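PDB 3R3R: ferripyochelin binding protein from Salmonella enterica subsp. enterica serovar Typhimurium, which binds zinc and, as a member of the gamma-class carbonic anhydrase family, may be a carbonic anhydrase-like enzyme of still uncertain activity. Local coordinates for residues A[34-40]-A[54-60]; A[85-91]-A[102-108]; A[140-144]-A[152-156]; A[7-11]-A[26-32]. All blocks are in the same frame, centred on the assembly; numbering follows the deposited sequence. Where two conformers were deposited one is given.

Contact 1 of 4, residues A[34-40]-A[54-60]; sequences VRLADDV and YVAIGAR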
loop_
_atom_site.group_PDB
_atom_site.type_symbol
_atom_site.label_atom_id
_atom_site.label_comp_id
_atom_site.label_asym_id
_atom_site.label_seq_id
_atom_site.Cartn_x
_atom_site.Cartn_y
_atom_site.Cartn_z
ATOM N N VAL A 34 10.450 -2.583 6.185
ATOM C CA VAL A 34 9.506 -1.779 5.421
ATOM C C VAL A 34 10.321 -0.694 4.750
ATOM O O VAL A 34 10.991 0.100 5.414
ATOM C CB VAL A 34 8.430 -1.156 6.319
ATOM C CG1 VAL A 34 7.502 -0.260 5.509
ATOM C CG2 VAL A 34 7.636 -2.269 7.024
ATOM N N ARG A 35 10.269 -0.677 3.426
ATOM C CA ARG A 35 11.099 0.201 2.607
ATOM C C ARG A 35 10.177 1.242 1.979
ATOM O O ARG A 35 9.350 0.906 1.140
ATOM C CB ARG A 35 11.802 -0.648 1.536
ATOM C CG ARG A 35 12.488 -1.894 2.118
ATOM C CD ARG A 35 12.861 -2.922 1.069
ATOM N NE ARG A 35 13.273 -4.189 1.677
ATOM C CZ ARG A 35 13.612 -5.269 0.980
ATOM N NH1 ARG A 35 13.594 -5.231 -0.353
ATOM N NH2 ARG A 35 13.978 -6.385 1.605
ATOM N N LEU A 36 10.287 2.494 2.415
ATOM C CA LEU A 36 9.390 3.552 1.964
ATOM C C LEU A 36 10.191 4.512 1.106
ATOM O O LEU A 36 11.125 5.164 1.582
ATOM C CB LEU A 36 8.791 4.300 3.152
ATOM C CG LEU A 36 8.029 3.420 4.139
ATOM C CD1 LEU A 36 7.430 4.287 5.218
ATOM C CD2 LEU A 36 6.933 2.589 3.440
ATOM N N ALA A 37 9.835 4.575 -0.166
ATOM C CA ALA A 37 10.497 5.454 -1.111
ATOM C C ALA A 37 10.101 6.922 -0.913
ATOM O O ALA A 37 9.247 7.244 -0.086
ATOM C CB ALA A 37 10.216 4.992 -2.520
ATOM N N ASP A 38 10.766 7.809 -1.644
ATOM C CA ASP A 38 10.504 9.241 -1.553
ATOM C C ASP A 38 9.021 9.575 -1.689
ATOM O O ASP A 38 8.315 8.990 -2.510
ATOM C CB ASP A 38 11.218 9.988 -2.679
ATOM C CG ASP A 38 12.732 9.942 -2.581
ATOM O OD1 ASP A 38 13.298 9.546 -1.538
ATOM O OD2 ASP A 38 13.358 10.348 -3.579
ATOM N N ASP A 39 8.573 10.550 -0.905
ATOM C CA ASP A 39 7.239 11.130 -1.046
ATOM C C ASP A 39 6.097 10.181 -0.690
ATOM O O ASP A 39 4.949 10.462 -1.010
ATOM C CB ASP A 39 7.037 11.707 -2.453
ATOM C CG ASP A 39 7.886 12.940 -2.701
ATOM O OD1 ASP A 39 7.809 13.906 -1.909
ATOM O OD2 ASP A 39 8.645 12.933 -3.686
ATOM N N VAL A 40 6.409 9.070 -0.026
ATOM C CA VAL A 40 5.369 8.194 0.512
ATOM C C VAL A 40 4.682 8.877 1.694
ATOM O O VAL A 40 5.334 9.554 2.500
ATOM C CB VAL A 40 5.971 6.829 0.930
ATOM C CG1 VAL A 40 5.036 6.039 1.839
ATOM C CG2 VAL A 40 6.287 5.999 -0.297
ATOM N N TYR A 54 9.267 -8.896 3.705
ATOM C CA TYR A 54 9.445 -7.461 3.514
ATOM C C TYR A 54 8.238 -6.802 2.865
ATOM O O TYR A 54 7.400 -7.460 2.216
ATOM C CB TYR A 54 10.713 -7.151 2.707
ATOM C CG TYR A 54 10.642 -7.463 1.232
ATOM C CD1 TYR A 54 10.219 -6.502 0.331
ATOM C CD2 TYR A 54 11.017 -8.712 0.735
ATOM C CE1 TYR A 54 10.162 -6.757 -1.021
ATOM C CE2 TYR A 54 10.961 -8.987 -0.639
ATOM C CZ TYR A 54 10.527 -7.991 -1.507
ATOM O OH TYR A 54 10.453 -8.207 -2.864
ATOM N N VAL A 55 8.176 -5.481 3.048
ATOM C CA VAL A 55 7.199 -4.606 2.411
ATOM C C VAL A 55 7.976 -3.506 1.693
ATOM O O VAL A 55 8.811 -2.845 2.310
ATOM C CB VAL A 55 6.263 -3.973 3.460
ATOM C CG1 VAL A 55 5.286 -3.033 2.774
ATOM C CG2 VAL A 55 5.517 -5.053 4.244
ATOM N N ALA A 56 7.740 -3.343 0.391
ATOM C CA ALA A 56 8.406 -2.292 -0.391
ATOM C C ALA A 56 7.340 -1.403 -0.994
ATOM O O ALA A 56 6.429 -1.903 -1.664
ATOM C CB ALA A 56 9.306 -2.891 -1.487
ATOM N N ILE A 57 7.425 -0.099 -0.729
ATOM C CA ILE A 57 6.425 0.853 -1.194
ATOM C C ILE A 57 7.110 1.928 -2.028
ATOM O O ILE A 57 8.001 2.614 -1.543
ATOM C CB ILE A 57 5.622 1.463 -0.025
ATOM C CG1 ILE A 57 5.018 0.348 0.845
ATOM C CG2 ILE A 57 4.529 2.363 -0.573
ATOM C CD1 ILE A 57 4.141 0.830 1.999
ATOM N N GLY A 58 6.691 2.043 -3.285
ATOM C CA GLY A 58 7.331 2.928 -4.242
ATOM C C GLY A 58 6.995 4.398 -4.052
ATOM O O GLY A 58 6.093 4.763 -3.289
ATOM N N ALA A 59 7.718 5.248 -4.776
ATOM C CA ALA A 59 7.652 6.692 -4.585
ATOM C C ALA A 59 6.257 7.269 -4.835
ATOM O O ALA A 59 5.524 6.828 -5.735
ATOM C CB ALA A 59 8.696 7.409 -5.458
ATOM N N ARG A 60 5.905 8.268 -4.030
ATOM C CA ARG A 60 4.679 9.044 -4.223
ATOM C C ARG A 60 3.425 8.211 -4.025
ATOM O O ARG A 60 2.380 8.510 -4.593
ATOM C CB ARG A 60 4.667 9.743 -5.600
ATOM C CG ARG A 60 5.872 10.674 -5.841
ATOM C CD ARG A 60 5.924 11.213 -7.273
ATOM N NE ARG A 60 5.885 10.127 -8.240
ATOM C CZ ARG A 60 6.933 9.390 -8.609
ATOM N NH1 ARG A 60 8.163 9.638 -8.151
ATOM N NH2 ARG A 60 6.752 8.398 -9.465
HETATM O O HOH W 1 9.244 11.429 -5.932
#
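Arg35 reaches back over strand 54-57 and lays its guanidinium flat on the ring of Tyr54. CB of Arg35 passes Val55 O, the acceptor that binds Arg35 N at 2.8 Å, and chi1 of -49° keeps CG beside the backbone N and near the same oxygen. CD then passes Ala56 CB at 4.4 Å, and NE comes level with CB of Tyr54. CZ hangs over the CG-CD1 bond of the ring, NH1 over CD1 and CE1, and NH2 lies 3.5 Å from Tyr54 CG. The planes are 6° apart with centres 4.1 Å from each other, an offset stack and an off-centre cation-pi contact; NH2 also makes a salt bridge to Asp33. On the other face of this parallel pair, Leu36 and Ile57 run side by side, with Leu36 CD2 3.6 Å from Ile57 CD1. Beyond the strands, Ala37 to Val40 form a type II turn whose Asp38 O accepts Arg60 N at 2.9 Å. A water joins Asp39 OD2 to Arg60 NH1, while Asp39 also pairs with Lys175 and Arg21, and Arg60 with Asp89 and Glu88. Strand 34-36 lies between 17-18 and 54-57 in one wall of the left-handed beta-helix; 84-86 follows 54-57, and Ile48 of strand 47-50 packs against Val34, Val55 and Ile57 from another wall.

Contact 2 of 4, residues A[85-91]-A[102-108]; sequences IIGEDVT and TIGNRVL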
loop_
_atom_site.group_PDB
_atom_site.type_symbol
_atom_site.label_atom_id
_atom_site.label_comp_id
_atom_site.label_asym_id
_atom_site.label_seq_id
_atom_site.Cartn_x
_atom_site.Cartn_y
_atom_site.Cartn_z
ATOM N N ILE A 85 4.616 -5.870 -2.304
ATOM C CA ILE A 85 5.339 -4.993 -3.213
ATOM C C ILE A 85 4.336 -4.032 -3.807
ATOM O O ILE A 85 3.359 -4.468 -4.406
ATOM C CB ILE A 85 6.000 -5.808 -4.335
ATOM C CG1 ILE A 85 7.048 -6.763 -3.750
ATOM C CG2 ILE A 85 6.623 -4.863 -5.373
ATOM C CD1 ILE A 85 7.500 -7.891 -4.698
ATOM N N ILE A 86 4.563 -2.736 -3.618
ATOM C CA ILE A 86 3.636 -1.712 -4.089
ATOM C C ILE A 86 4.444 -0.701 -4.895
ATOM O O ILE A 86 5.500 -0.249 -4.444
ATOM C CB ILE A 86 2.925 -0.993 -2.909
ATOM C CG1 ILE A 86 2.204 -1.999 -2.006
ATOM C CG2 ILE A 86 1.968 0.114 -3.410
ATOM C CD1 ILE A 86 1.654 -1.375 -0.742
ATOM N N GLY A 87 3.947 -0.345 -6.078
ATOM C CA GLY A 87 4.664 0.548 -6.979
ATOM C C GLY A 87 4.538 2.019 -6.647
ATOM O O GLY A 87 4.272 2.393 -5.501
ATOM N N GLU A 88 4.784 2.847 -7.665
ATOM C CA GLU A 88 4.808 4.301 -7.561
ATOM C C GLU A 88 3.446 4.906 -7.890
ATOM O O GLU A 88 2.683 4.342 -8.683
ATOM C CB GLU A 88 5.841 4.876 -8.541
ATOM C CG GLU A 88 7.219 4.287 -8.344
ATOM C CD GLU A 88 8.299 5.025 -9.121
ATOM O OE1 GLU A 88 8.008 5.670 -10.148
ATOM O OE2 GLU A 88 9.468 4.967 -8.694
ATOM N N ASP A 89 3.137 6.056 -7.290
ATOM C CA ASP A 89 1.898 6.795 -7.579
ATOM C C ASP A 89 0.661 5.941 -7.328
ATOM O O ASP A 89 -0.327 6.027 -8.064
ATOM C CB ASP A 89 1.904 7.333 -9.019
ATOM C CG ASP A 89 3.057 8.286 -9.274
ATOM O OD1 ASP A 89 3.155 9.315 -8.569
ATOM O OD2 ASP A 89 3.903 7.975 -10.129
ATOM N N VAL A 90 0.737 5.107 -6.293
ATOM C CA VAL A 90 -0.382 4.250 -5.911
ATOM C C VAL A 90 -1.197 4.935 -4.823
ATOM O O VAL A 90 -0.629 5.549 -3.914
ATOM C CB VAL A 90 0.115 2.856 -5.433
ATOM C CG1 VAL A 90 -1.012 2.034 -4.824
ATOM C CG2 VAL A 90 0.746 2.103 -6.601
ATOM N N THR A 91 -2.520 4.809 -4.919
ATOM C CA THR A 91 -3.433 5.267 -3.888
ATOM C C THR A 91 -4.056 4.066 -3.206
ATOM O O THR A 91 -4.885 3.371 -3.795
ATOM C CB THR A 91 -4.515 6.173 -4.524
ATOM O OG1 THR A 91 -3.880 7.322 -5.109
ATOM C CG2 THR A 91 -5.532 6.653 -3.489
ATOM N N THR A 102 1.214 -8.018 -5.007
ATOM C CA THR A 102 2.039 -7.131 -5.815
ATOM C C THR A 102 1.126 -6.142 -6.509
ATOM O O THR A 102 0.156 -6.540 -7.168
ATOM C CB THR A 102 2.813 -7.931 -6.871
ATOM O OG1 THR A 102 3.649 -8.864 -6.197
ATOM C CG2 THR A 102 3.690 -7.026 -7.755
ATOM N N ILE A 103 1.420 -4.857 -6.335
ATOM C CA ILE A 103 0.642 -3.801 -6.949
ATOM C C ILE A 103 1.579 -2.968 -7.800
ATOM O O ILE A 103 2.641 -2.576 -7.338
ATOM C CB ILE A 103 -0.015 -2.923 -5.884
ATOM C CG1 ILE A 103 -0.928 -3.782 -5.013
ATOM C CG2 ILE A 103 -0.754 -1.755 -6.544
ATOM C CD1 ILE A 103 -1.608 -3.021 -3.903
ATOM N N GLY A 104 1.195 -2.723 -9.048
ATOM C CA GLY A 104 2.013 -1.951 -9.967
ATOM C C GLY A 104 1.915 -0.469 -9.693
ATOM O O GLY A 104 1.614 -0.042 -8.588
ATOM N N ASN A 105 2.197 0.323 -10.717
ATOM C CA ASN A 105 2.185 1.774 -10.608
ATOM C C ASN A 105 0.831 2.359 -10.982
ATOM O O ASN A 105 0.131 1.802 -11.827
ATOM C CB ASN A 105 3.225 2.373 -11.562
ATOM C CG ASN A 105 4.613 1.806 -11.358
ATOM O OD1 ASN A 105 5.091 1.671 -10.233
ATOM N ND2 ASN A 105 5.273 1.477 -12.455
ATOM N N ARG A 106 0.454 3.477 -10.365
ATOM C CA ARG A 106 -0.793 4.175 -10.742
ATOM C C ARG A 106 -1.994 3.225 -10.605
ATOM O O ARG A 106 -2.740 2.960 -11.550
ATOM C CB ARG A 106 -0.711 4.780 -12.156
ATOM C CG ARG A 106 0.462 5.754 -12.320
ATOM C CD ARG A 106 0.568 6.249 -13.765
ATOM N NE ARG A 106 0.631 5.126 -14.691
ATOM C CZ ARG A 106 1.728 4.423 -14.952
ATOM N NH1 ARG A 106 2.891 4.752 -14.398
ATOM N NH2 ARG A 106 1.659 3.392 -15.780
ATOM N N VAL A 107 -2.152 2.697 -9.400
ATOM C CA VAL A 107 -3.297 1.859 -9.061
ATOM C C VAL A 107 -4.037 2.547 -7.933
ATOM O O VAL A 107 -3.409 3.079 -7.006
ATOM C CB VAL A 107 -2.832 0.457 -8.602
ATOM C CG1 VAL A 107 -3.989 -0.369 -8.021
ATOM C CG2 VAL A 107 -2.166 -0.264 -9.768
ATOM N N LEU A 108 -5.360 2.563 -8.023
ATOM C CA LEU A 108 -6.194 3.052 -6.926
ATOM C C LEU A 108 -6.924 1.835 -6.351
ATOM O O LEU A 108 -7.719 1.204 -7.006
ATOM C CB LEU A 108 -7.176 4.102 -7.446
ATOM C CG LEU A 108 -8.272 4.578 -6.485
ATOM C CD1 LEU A 108 -7.655 5.157 -5.303
ATOM C CD2 LEU A 108 -9.170 5.583 -7.168
HETATM O O HOH W 2 3.866 6.589 -12.271
#
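Asn105 OD1 takes the backbone N-H of Glu88 in a nearly straight bond of 2.8 Å, 173° at the hydrogen, with the donor tilted 17° out of the amide plane. The same oxygen lies 3.5 Å from Gly87 CA, an approach that the lack of a side chain permits. With chi1 at -54°, the amide is carried beside the CB and CG of Glu88, and the two side chains point the same way. Arg106 N returns the link to Glu88 O, whereas Gly87 N divides itself weakly between the carbonyls of Ile103 and Gly104. Val90 wedges into the bend of the second segment: its CG2 sits 3.1 Å from Gly104 O and 4.1 Å from Ile103 CG2, and its CG1 meets Val107 O. Between the two turns a water accepts from Arg106 NH1 at 3.0 Å, in the guanidinium plane, and donates to Asp89 OD2 at 2.6 Å. These charges have direct partners too, Arg60 for Asp89 and Asp124 for Arg106. Past the corner, Thr91 N binds Val107 O at 2.9 Å and starts a second parallel pairing. The contact thus spans a corner shared by successive beta-helix coils: strands 84-86 and 102-103 adjoin in one wall, with 54-57 on the far side of 84-86, and 91-92 and 107-109 adjoin in the next; helix 158-182 touches Asp89 and Arg106 at the corner and Leu108 in that second wall.

Contact 3 of 4, residues A[140-144]-A[152-156]; sequences ESGYL and QIRPL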
loop_
_atom_site.group_PDB
_atom_site.type_symbol
_atom_site.label_atom_id
_atom_site.label_comp_id
_atom_site.label_asym_id
_atom_site.label_seq_id
_atom_site.Cartn_x
_atom_site.Cartn_y
_atom_site.Cartn_z
ATOM N N GLU A 140 -5.743 -7.288 -14.911
ATOM C CA GLU A 140 -5.222 -6.746 -16.154
ATOM C C GLU A 140 -5.209 -5.213 -16.163
ATOM O O GLU A 140 -6.192 -4.566 -15.782
ATOM C CB GLU A 140 -6.144 -7.271 -17.274
ATOM C CG GLU A 140 -5.819 -6.907 -18.672
ATOM C CD GLU A 140 -6.681 -7.651 -19.706
ATOM O OE1 GLU A 140 -7.761 -8.225 -19.394
ATOM O OE2 GLU A 140 -6.269 -7.629 -20.869
ATOM N N SER A 141 -4.124 -4.648 -16.683
ATOM C CA SER A 141 -3.942 -3.205 -16.764
ATOM C C SER A 141 -5.062 -2.501 -17.533
ATOM O O SER A 141 -5.514 -2.995 -18.571
ATOM C CB SER A 141 -2.593 -2.913 -17.428
ATOM O OG SER A 141 -2.408 -1.525 -17.558
ATOM N N GLY A 142 -5.514 -1.353 -17.025
ATOM C CA GLY A 142 -6.407 -0.488 -17.775
ATOM C C GLY A 142 -7.895 -0.704 -17.580
ATOM O O GLY A 142 -8.694 -0.173 -18.346
ATOM N N TYR A 143 -8.252 -1.441 -16.530
ATOM C CA TYR A 143 -9.641 -1.795 -16.251
ATOM C C TYR A 143 -10.074 -1.425 -14.839
ATOM O O TYR A 143 -9.245 -1.235 -13.930
ATOM C CB TYR A 143 -9.878 -3.301 -16.437
ATOM C CG TYR A 143 -9.822 -3.736 -17.878
ATOM C CD1 TYR A 143 -8.603 -3.953 -18.510
ATOM C CD2 TYR A 143 -10.984 -3.911 -18.621
ATOM C CE1 TYR A 143 -8.550 -4.335 -19.841
ATOM C CE2 TYR A 143 -10.936 -4.300 -19.947
ATOM C CZ TYR A 143 -9.724 -4.506 -20.548
ATOM O OH TYR A 143 -9.697 -4.898 -21.867
ATOM N N LEU A 144 -11.394 -1.311 -14.698
ATOM C CA LEU A 144 -12.083 -1.211 -13.423
ATOM C C LEU A 144 -12.500 -2.601 -12.966
ATOM O O LEU A 144 -13.091 -3.363 -13.740
ATOM C CB LEU A 144 -13.337 -0.357 -13.594
ATOM C CG LEU A 144 -14.292 -0.340 -12.396
ATOM C CD1 LEU A 144 -13.627 0.341 -11.205
ATOM C CD2 LEU A 144 -15.595 0.368 -12.740
ATOM N N GLN A 152 -14.004 -8.067 -13.581
ATOM C CA GLN A 152 -13.554 -7.022 -14.495
ATOM C C GLN A 152 -14.789 -6.389 -15.107
ATOM O O GLN A 152 -15.547 -7.068 -15.798
ATOM C CB GLN A 152 -12.687 -7.624 -15.596
ATOM C CG GLN A 152 -11.986 -6.567 -16.432
ATOM C CD GLN A 152 -11.228 -7.153 -17.596
ATOM O OE1 GLN A 152 -10.002 -7.312 -17.556
ATOM N NE2 GLN A 152 -11.952 -7.482 -18.644
ATOM N N ILE A 153 -15.002 -5.099 -14.868
ATOM C CA ILE A 153 -16.246 -4.442 -15.263
ATOM C C ILE A 153 -16.139 -3.865 -16.673
ATOM O O ILE A 153 -16.995 -4.128 -17.526
ATOM C CB ILE A 153 -16.622 -3.315 -14.259
ATOM C CG1 ILE A 153 -16.659 -3.857 -12.829
ATOM C CG2 ILE A 153 -17.957 -2.668 -14.619
ATOM C CD1 ILE A 153 -17.647 -4.968 -12.644
ATOM N N ARG A 154 -15.078 -3.097 -16.924
ATOM C CA ARG A 154 -14.953 -2.359 -18.180
ATOM C C ARG A 154 -13.603 -1.658 -18.194
ATOM O O ARG A 154 -12.982 -1.493 -17.145
ATOM C CB ARG A 154 -16.050 -1.305 -18.276
ATOM C CG ARG A 154 -16.021 -0.298 -17.135
ATOM C CD ARG A 154 -16.919 0.877 -17.455
ATOM N NE ARG A 154 -17.086 1.777 -16.316
ATOM C CZ ARG A 154 -16.178 2.661 -15.899
ATOM N NH1 ARG A 154 -15.016 2.769 -16.523
ATOM N NH2 ARG A 154 -16.433 3.438 -14.851
ATOM N N PRO A 155 -13.135 -1.235 -19.379
ATOM C CA PRO A 155 -11.915 -0.421 -19.406
ATOM C C PRO A 155 -12.139 0.889 -18.672
ATOM O O PRO A 155 -13.258 1.411 -18.630
ATOM C CB PRO A 155 -11.712 -0.143 -20.900
ATOM C CG PRO A 155 -12.406 -1.282 -21.576
ATOM C CD PRO A 155 -13.624 -1.541 -20.734
ATOM N N LEU A 156 -11.070 1.406 -18.082
ATOM C CA LEU A 156 -11.070 2.751 -17.527
ATOM C C LEU A 156 -11.275 3.753 -18.643
ATOM O O LEU A 156 -10.682 3.626 -19.729
ATOM C CB LEU A 156 -9.721 3.057 -16.876
ATOM C CG LEU A 156 -9.410 2.218 -15.634
ATOM C CD1 LEU A 156 -8.133 2.732 -14.986
ATOM C CD2 LEU A 156 -10.562 2.253 -14.624
HETATM O O HOH W 3 -8.567 1.772 -20.363
#
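A beta hairpin of strands 143-146 and 151-155 brings Leu144 against the strand that returns beside it. Leu144 N donates to Arg154 O at 2.9 Å, Leu144 O accepts Ile153 N at 2.8 Å, and both bonds are nearly straight. Tyr143 and Pro155 form a non-hydrogen-bonded antiparallel pair whose side chains diverge at their start, yet the ring still grazes the proline through CE2, 3.7 Å from Pro155 CG. Over one face of the ring lies the amide of Gln152, its plane only 9° from that of the tyrosine and its CD 3.4 Å from Tyr143 CD2. An extended Gln152 chain, with CG anti to the backbone N (chi1 -170°), carries the amide across there. The hairpin joins the last parallel strand of one wall of the left-handed beta-helix, 143-146 beside 125-127, to the antiparallel edge strand 151-155, after which the chain enters helix 158-182. At its entrance Glu140 to Tyr143 make a type II turn with Gly142 in the third place. Gly142 O receives Leu156 N at 2.9 Å, the donor tilted 32° from the carbonyl plane, and a water lies within hydrogen-bonding distance of both this oxygen and Leu156 O. Leu144 covers one face of the Arg154 guanidinium with CD2, 3.8 Å from NH2, while its CB meets CD2 of Leu156, which also rests on Met126. Arg154 NH1 binds Pro155 O within the guanidinium plane at 3.1 Å and makes a salt bridge to Glu160 of the helix.

Contact 4 of 4, residues A[7-11]-A[26-32]; sequences TLRPY and TSSVVIG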
loop_
_atom_site.group_PDB
_atom_site.type_symbol
_atom_site.label_atom_id
_atom_site.label_comp_id
_atom_site.label_asym_id
_atom_site.label_seq_id
_atom_site.Cartn_x
_atom_site.Cartn_y
_atom_site.Cartn_z
ATOM N N THR A 7 6.995 4.774 16.636
ATOM C CA THR A 7 6.310 4.665 15.348
ATOM C C THR A 7 7.070 3.703 14.418
ATOM O O THR A 7 6.470 2.856 13.763
ATOM C CB THR A 7 6.197 6.064 14.703
ATOM O OG1 THR A 7 5.399 6.914 15.543
ATOM C CG2 THR A 7 5.588 5.993 13.323
ATOM N N LEU A 8 8.394 3.840 14.360
ATOM C CA LEU A 8 9.246 2.927 13.599
ATOM C C LEU A 8 9.877 1.913 14.552
ATOM O O LEU A 8 10.480 2.293 15.552
ATOM C CB LEU A 8 10.369 3.683 12.865
ATOM C CG LEU A 8 9.946 4.795 11.909
ATOM C CD1 LEU A 8 11.147 5.651 11.481
ATOM C CD2 LEU A 8 9.251 4.200 10.712
ATOM N N ARG A 9 9.739 0.627 14.245
ATOM C CA ARG A 9 10.085 -0.430 15.186
ATOM C C ARG A 9 10.895 -1.532 14.537
ATOM O O ARG A 9 10.734 -1.819 13.352
ATOM C CB ARG A 9 8.810 -1.058 15.748
ATOM C CG ARG A 9 7.844 -0.103 16.404
ATOM C CD ARG A 9 6.750 -0.935 17.002
ATOM N NE ARG A 9 5.677 -0.148 17.590
ATOM C CZ ARG A 9 4.594 -0.709 18.120
ATOM N NH1 ARG A 9 4.503 -2.033 18.136
ATOM N NH2 ARG A 9 3.618 0.024 18.640
ATOM N N PRO A 10 11.729 -2.200 15.330
ATOM C CA PRO A 10 12.529 -3.317 14.827
ATOM C C PRO A 10 11.784 -4.656 14.843
ATOM O O PRO A 10 10.855 -4.853 15.629
ATOM C CB PRO A 10 13.702 -3.360 15.824
ATOM C CG PRO A 10 13.076 -2.932 17.104
ATOM C CD PRO A 10 12.098 -1.838 16.709
ATOM N N TYR A 11 12.219 -5.578 14.007
ATOM C CA TYR A 11 11.899 -6.978 14.166
ATOM C C TYR A 11 13.210 -7.702 13.906
ATOM O O TYR A 11 13.761 -7.564 12.846
ATOM C CB TYR A 11 10.821 -7.484 13.221
ATOM C CG TYR A 11 10.540 -8.970 13.366
ATOM C CD1 TYR A 11 9.888 -9.468 14.476
ATOM C CD2 TYR A 11 10.917 -9.862 12.389
ATOM C CE1 TYR A 11 9.630 -10.800 14.604
ATOM C CE2 TYR A 11 10.660 -11.193 12.512
ATOM C CZ TYR A 11 10.012 -11.662 13.619
ATOM O OH TYR A 11 9.745 -12.994 13.742
ATOM N N THR A 26 2.380 9.877 13.445
ATOM C CA THR A 26 2.824 9.449 14.760
ATOM C C THR A 26 1.943 8.346 15.334
ATOM O O THR A 26 2.362 7.637 16.211
ATOM C CB THR A 26 2.867 10.611 15.765
ATOM O OG1 THR A 26 1.570 11.196 15.882
ATOM C CG2 THR A 26 3.856 11.662 15.309
ATOM N N SER A 27 0.708 8.248 14.856
ATOM C CA SER A 27 -0.237 7.249 15.391
ATOM C C SER A 27 -0.134 5.904 14.668
ATOM O O SER A 27 -0.823 4.954 15.009
ATOM C CB SER A 27 -1.676 7.764 15.308
ATOM O OG SER A 27 -2.135 7.778 13.963
ATOM N N SER A 28 0.727 5.841 13.665
ATOM C CA SER A 28 0.876 4.638 12.871
ATOM C C SER A 28 2.027 3.779 13.373
ATOM O O SER A 28 2.802 4.211 14.220
ATOM C CB SER A 28 0.958 4.996 11.399
ATOM O OG SER A 28 -0.321 5.522 11.047
ATOM N N VAL A 29 2.093 2.547 12.890
ATOM C CA VAL A 29 3.011 1.556 13.430
ATOM C C VAL A 29 3.669 0.877 12.237
ATOM O O VAL A 29 2.986 0.233 11.426
ATOM C CB VAL A 29 2.268 0.521 14.308
ATOM C CG1 VAL A 29 3.230 -0.557 14.797
ATOM C CG2 VAL A 29 1.543 1.209 15.493
ATOM N N VAL A 30 4.986 1.045 12.113
ATOM C CA VAL A 30 5.734 0.533 10.975
ATOM C C VAL A 30 6.881 -0.316 11.503
ATOM O O VAL A 30 7.780 0.200 12.155
ATOM C CB VAL A 30 6.242 1.696 10.091
ATOM C CG1 VAL A 30 7.049 1.163 8.901
ATOM C CG2 VAL A 30 5.059 2.548 9.638
ATOM N N ILE A 31 6.826 -1.618 11.237
ATOM C CA ILE A 31 7.700 -2.592 11.881
ATOM C C ILE A 31 8.564 -3.340 10.880
ATOM O O ILE A 31 8.073 -3.861 9.877
ATOM C CB ILE A 31 6.841 -3.641 12.626
ATOM C CG1 ILE A 31 6.014 -2.991 13.736
ATOM C CG2 ILE A 31 7.696 -4.783 13.176
ATOM C CD1 ILE A 31 4.827 -3.827 14.174
ATOM N N GLY A 32 9.852 -3.442 11.178
ATOM C CA GLY A 32 10.691 -4.374 10.453
ATOM C C GLY A 32 11.148 -3.876 9.102
ATOM O O GLY A 32 11.488 -2.695 8.935
#
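Thr7 O, Arg9 N and Arg9 O are all satisfied by segment 26-32, in the alternating pattern of a parallel pair. Val30 N donates to Thr7 O at 2.9 Å, Val30 O accepts Arg9 N at 2.9 Å, and Gly32 N closes the series on Arg9 O, also at 2.9 Å. Val30 O receives a further weak touch from Leu8 CA at 3.4 Å. The backbones of Val29 and Ile31 turn the other way and bond to strand 47-50 and Val46, while Ser28 OG is engaged by Trp43 O and Val46 N. Arg9 lies extended on the face that carries Ile31: its CD passes Ile31 CG1 at 3.9 Å, and Val29 CG1 sits over the centre of the guanidinium, 3.6 Å from CZ. NE of Arg9 finds its acceptor in Asp6 O. On the opposite face, with Val30, Leu8 CD2 packs 4.0 Å from Val30 CB, and Ile24 touches both side chains. Gly32, at positive phi, turns the chain at the corner. Short parallel strands stacked in register, with a corner between one wall and the next, are the build of the left-handed beta-helix, and strand 8-9 is one of the two outermost strands of its sheet within this chain.

From the N terminus the contacts follow in series, none enclosing or crossing another. Contact 4 closes the first loop, laying strand 29-31 beside 8-9 at one end of the beta-helix. The chain turns at once into contact 1, which brings 54-57 back beside 34-36 on a different wall. Contact 2 continues that wall: Ala56 O and Ile86 N, and Gly58 N and Ile86 O, probably hydrogen-bond between them, and it extends past a corner onto the third wall. Contact 3 ends that third wall with the sole antiparallel strand of the sheet. Its centre lies about 35 Å from that of contact 4, on the opposite side of the chain's centre.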